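Local coordinates for ABC transporter, substrate-binding protein (Clostridium perfringens, PDB 4EDP), which probably captures a solute outside the cell membrane and delivers it to an ABC transporter for import, at residues P83-E94 / F264-N275. Sequence-based numbering, arbitrary orientation.
Sequences PNSQIDITYLAE and FNTININKNSKN. With ACT (acetate ion), chain E; ACT (acetate ion), chain H.
D88 reaches across to S273 and N275, at and just beyond the type I turn from N270 to S273. D88 CB lies 3.7 Å from S273 OG. With CG anti to the carbonyl carbon (chi1 -67°), the carboxylate swings over to S273 and N275, and D88 CG comes 3.5 Å from N275 ND2, with S273 OG nearly as near. OD1 takes two side-chain donors from different sides: S273 OG, at 2.7 Å, on the anti side, and N275 ND2, at 3.1 Å, on the syn side, while a water that accepts from K274 N also donates to OD1. OD2 accepts a weak second bond from N275 ND2 and also a hydrogen bond from V38 N, in the neighbouring strand 37-41. The buried carboxylate thus ties three parts of the chain together, its plane turned 75° from the N275 amide. S273 OG in turn accepts from N275 N, an ST turn just ahead of helix 276-286. Farther out, N272 ND2 meets S85 O at 2.9 Å in the carbonyl plane, on a lone pair.

From I89 to A93 the two chains form regular antiparallel sheet. T90 and N268 exchange both backbone bonds, as do L92 and T266, and E94 N adds one to F264 O. On the I89, Y91 and I267 side, I267 CG1 sits 4.0 Å from the centroid of the Y91 ring, a CH-pi contact over one face, while I267 CD1 runs on to Y91 CZ at 3.7 Å. Helix 276-286 packs here through F282, against I89 and Y91. Y91 OH donates to an acetate O at 2.6 Å, probably an ion from the crystallisation liquor. The order, with 262-269 antiparallel between 89-93 and 135-145 and 89-93 parallel to 37-41, is consistent with the mixed, helix-flanked sheet of a periplasmic-binding-protein lobe.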
# COMPACT_ATOMS: atom_id res chain seq x y z
N PRO A 83 -24.42 -14.51 -1.34
CA PRO A 83 -24.25 -15.91 -0.92
C PRO A 83 -23.72 -16.82 -2.04
O PRO A 83 -23.10 -17.85 -1.76
CB PRO A 83 -25.67 -16.33 -0.51
CG PRO A 83 -26.59 -15.44 -1.28
CD PRO A 83 -25.84 -14.13 -1.47
N ASN A 84 -23.91 -16.40 -3.29
CA ASN A 84 -23.51 -17.21 -4.44
C ASN A 84 -22.46 -16.56 -5.35
O ASN A 84 -22.48 -16.71 -6.57
CB ASN A 84 -24.79 -17.52 -5.23
CG ASN A 84 -25.79 -18.31 -4.42
OD1 ASN A 84 -25.43 -19.26 -3.74
ND2 ASN A 84 -27.07 -17.94 -4.50
N SER A 85 -21.51 -15.85 -4.75
CA SER A 85 -20.45 -15.20 -5.51
C SER A 85 -19.72 -16.20 -6.42
O SER A 85 -19.43 -17.32 -6.01
CB SER A 85 -19.47 -14.55 -4.54
OG SER A 85 -18.43 -13.90 -5.24
N GLN A 86 -19.44 -15.81 -7.67
CA GLN A 86 -18.74 -16.69 -8.62
C GLN A 86 -17.26 -16.32 -8.79
O GLN A 86 -16.57 -16.84 -9.67
CB GLN A 86 -19.43 -16.62 -9.98
CG GLN A 86 -20.93 -16.77 -9.88
CD GLN A 86 -21.59 -17.09 -11.19
OE1 GLN A 86 -21.46 -18.21 -11.69
NE2 GLN A 86 -22.36 -16.15 -11.72
N ILE A 87 -16.79 -15.42 -7.95
CA ILE A 87 -15.40 -14.97 -7.99
C ILE A 87 -14.46 -16.09 -7.48
O ILE A 87 -14.76 -16.75 -6.49
CB ILE A 87 -15.23 -13.68 -7.16
CG1 ILE A 87 -16.06 -12.55 -7.78
CG2 ILE A 87 -13.76 -13.27 -7.08
CD1 ILE A 87 -15.99 -11.26 -7.02
N ASP A 88 -13.35 -16.29 -8.19
CA ASP A 88 -12.33 -17.30 -7.83
C ASP A 88 -11.17 -16.65 -7.06
O ASP A 88 -10.71 -17.15 -6.02
CB ASP A 88 -11.82 -17.97 -9.10
CG ASP A 88 -12.89 -18.82 -9.79
OD1 ASP A 88 -13.46 -19.70 -9.10
OD2 ASP A 88 -13.12 -18.64 -11.01
N ILE A 89 -10.66 -15.55 -7.58
CA ILE A 89 -9.58 -14.86 -6.88
C ILE A 89 -9.87 -13.38 -6.79
O ILE A 89 -10.47 -12.80 -7.69
CB ILE A 89 -8.20 -15.10 -7.47
CG1 ILE A 89 -8.08 -14.54 -8.86
CG2 ILE A 89 -7.82 -16.59 -7.42
CD1 ILE A 89 -6.66 -14.37 -9.24
N THR A 90 -9.39 -12.78 -5.71
CA THR A 90 -9.65 -11.39 -5.41
C THR A 90 -8.42 -10.57 -5.10
O THR A 90 -7.63 -10.91 -4.21
CB THR A 90 -10.59 -11.32 -4.19
OG1 THR A 90 -11.83 -12.00 -4.48
CG2 THR A 90 -10.88 -9.88 -3.78
N TYR A 91 -8.25 -9.50 -5.86
CA TYR A 91 -7.16 -8.52 -5.67
C TYR A 91 -7.70 -7.37 -4.80
O TYR A 91 -8.71 -6.76 -5.13
CB TYR A 91 -6.71 -7.92 -7.00
CG TYR A 91 -5.78 -8.69 -7.91
CD1 TYR A 91 -6.23 -9.74 -8.70
CD2 TYR A 91 -4.45 -8.31 -8.04
CE1 TYR A 91 -5.36 -10.41 -9.57
CE2 TYR A 91 -3.58 -8.98 -8.89
CZ TYR A 91 -4.04 -10.03 -9.65
OH TYR A 91 -3.19 -10.67 -10.50
N LEU A 92 -7.03 -7.07 -3.69
CA LEU A 92 -7.41 -5.96 -2.81
C LEU A 92 -6.19 -5.37 -2.11
O LEU A 92 -5.15 -6.02 -1.98
CB LEU A 92 -8.36 -6.43 -1.68
CG LEU A 92 -9.78 -6.92 -2.02
CD1 LEU A 92 -10.41 -7.68 -0.84
CD2 LEU A 92 -10.63 -5.73 -2.46
N ALA A 93 -6.34 -4.13 -1.67
CA ALA A 93 -5.34 -3.52 -0.81
C ALA A 93 -5.42 -4.37 0.48
O ALA A 93 -6.50 -4.84 0.86
CB ALA A 93 -5.68 -2.06 -0.52
N GLU A 94 -4.29 -4.57 1.14
CA GLU A 94 -4.28 -5.42 2.34
C GLU A 94 -5.34 -5.03 3.39
O GLU A 94 -5.95 -5.91 4.01
CB GLU A 94 -2.88 -5.43 2.98
CG GLU A 94 -2.80 -6.44 4.11
CD GLU A 94 -1.51 -6.43 4.89
OE1 GLU A 94 -0.68 -5.52 4.68
OE2 GLU A 94 -1.36 -7.33 5.74
N PHE A 264 0.80 -3.06 1.15
CA PHE A 264 0.74 -4.12 0.14
C PHE A 264 -0.64 -4.28 -0.48
O PHE A 264 -1.64 -3.90 0.12
CB PHE A 264 1.01 -5.48 0.83
CG PHE A 264 2.32 -5.55 1.60
CD1 PHE A 264 3.52 -5.61 0.94
CD2 PHE A 264 2.32 -5.59 2.98
CE1 PHE A 264 4.73 -5.67 1.63
CE2 PHE A 264 3.53 -5.66 3.67
CZ PHE A 264 4.73 -5.68 2.99
N ASN A 265 -0.67 -4.85 -1.69
CA ASN A 265 -1.91 -5.29 -2.30
C ASN A 265 -1.71 -6.81 -2.33
O ASN A 265 -0.60 -7.29 -2.57
CB ASN A 265 -2.13 -4.75 -3.71
CG ASN A 265 -2.34 -3.24 -3.72
OD1 ASN A 265 -2.75 -2.66 -2.71
ND2 ASN A 265 -2.08 -2.62 -4.85
N THR A 266 -2.77 -7.56 -2.08
CA THR A 266 -2.67 -9.00 -2.01
C THR A 266 -3.67 -9.71 -2.91
O THR A 266 -4.61 -9.09 -3.40
CB THR A 266 -2.97 -9.48 -0.56
OG1 THR A 266 -4.34 -9.25 -0.23
CG2 THR A 266 -2.06 -8.79 0.47
N ILE A 267 -3.47 -11.01 -3.11
CA ILE A 267 -4.40 -11.82 -3.90
C ILE A 267 -4.87 -12.97 -3.02
O ILE A 267 -4.04 -13.71 -2.46
CB ILE A 267 -3.77 -12.46 -5.16
CG1 ILE A 267 -3.03 -11.43 -6.00
CG2 ILE A 267 -4.85 -13.19 -5.99
CD1 ILE A 267 -2.23 -12.03 -7.15
N ASN A 268 -6.18 -13.10 -2.89
CA ASN A 268 -6.82 -14.16 -2.11
C ASN A 268 -7.65 -15.10 -2.96
O ASN A 268 -8.13 -14.73 -4.06
CB ASN A 268 -7.73 -13.52 -1.06
CG ASN A 268 -6.98 -13.13 0.16
OD1 ASN A 268 -6.75 -13.97 1.04
ND2 ASN A 268 -6.61 -11.84 0.26
N ILE A 269 -7.83 -16.32 -2.47
CA ILE A 269 -8.68 -17.29 -3.11
C ILE A 269 -10.02 -17.29 -2.38
O ILE A 269 -10.09 -17.45 -1.16
CB ILE A 269 -8.10 -18.73 -3.07
CG1 ILE A 269 -6.78 -18.79 -3.85
CG2 ILE A 269 -9.11 -19.71 -3.68
CD1 ILE A 269 -6.15 -20.20 -3.92
N ASN A 270 -11.10 -17.07 -3.12
CA ASN A 270 -12.43 -17.06 -2.51
C ASN A 270 -12.85 -18.45 -2.05
O ASN A 270 -12.67 -19.43 -2.75
CB ASN A 270 -13.47 -16.44 -3.43
CG ASN A 270 -13.18 -15.02 -3.72
OD1 ASN A 270 -12.12 -14.69 -4.26
ND2 ASN A 270 -14.13 -14.13 -3.39
N LYS A 271 -13.38 -18.50 -0.85
CA LYS A 271 -13.79 -19.75 -0.23
C LYS A 271 -14.85 -20.49 -1.06
O LYS A 271 -14.86 -21.73 -1.08
CB LYS A 271 -14.27 -19.46 1.19
CG LYS A 271 -14.57 -20.67 2.03
CD LYS A 271 -14.85 -20.28 3.48
CE LYS A 271 -13.62 -19.71 4.16
NZ LYS A 271 -13.90 -19.31 5.57
N ASN A 272 -15.70 -19.75 -1.77
CA ASN A 272 -16.76 -20.36 -2.57
C ASN A 272 -16.28 -20.79 -3.97
O ASN A 272 -17.04 -21.38 -4.74
CB ASN A 272 -17.95 -19.38 -2.67
CG ASN A 272 -19.23 -20.05 -3.15
OD1 ASN A 272 -19.54 -21.18 -2.78
ND2 ASN A 272 -20.01 -19.32 -3.95
N SER A 273 -15.01 -20.53 -4.30
CA SER A 273 -14.47 -20.90 -5.60
C SER A 273 -14.58 -22.39 -5.89
O SER A 273 -14.36 -23.23 -5.02
CB SER A 273 -13.00 -20.52 -5.70
OG SER A 273 -12.46 -20.95 -6.94
N LYS A 274 -14.90 -22.70 -7.15
CA LYS A 274 -15.00 -24.06 -7.65
C LYS A 274 -13.86 -24.33 -8.63
O LYS A 274 -13.91 -25.25 -9.43
CB LYS A 274 -16.36 -24.26 -8.35
CG LYS A 274 -17.57 -23.92 -7.48
CD LYS A 274 -17.59 -24.74 -6.18
CE LYS A 274 -18.88 -24.50 -5.37
NZ LYS A 274 -19.02 -23.09 -4.89
N ASN A 275 -12.81 -23.50 -8.56
CA ASN A 275 -11.64 -23.61 -9.42
C ASN A 275 -10.38 -23.31 -8.61
O ASN A 275 -9.50 -22.59 -9.05
CB ASN A 275 -11.75 -22.57 -10.54
CG ASN A 275 -12.99 -22.76 -11.41
OD1 ASN A 275 -13.15 -23.78 -12.07
ND2 ASN A 275 -13.85 -21.74 -11.44
C ACT E . -0.53 -8.36 -10.99
O ACT E . -0.81 -9.58 -10.83
OXT ACT E . 0.66 -8.03 -10.79
CH3 ACT E . -1.56 -7.35 -11.41
C ACT H . -11.65 -17.72 8.30
O ACT H . -10.69 -18.32 7.76
OXT ACT H . -12.77 -18.21 8.08
CH3 ACT H . -11.46 -16.50 9.17
O HOH W 1 -18.22 -19.83 -6.91
O HOH W 2 -16.12 -20.69 -8.77
O HOH W 3 -6.98 -9.78 -1.66
O HOH W 4 -0.62 -2.99 3.74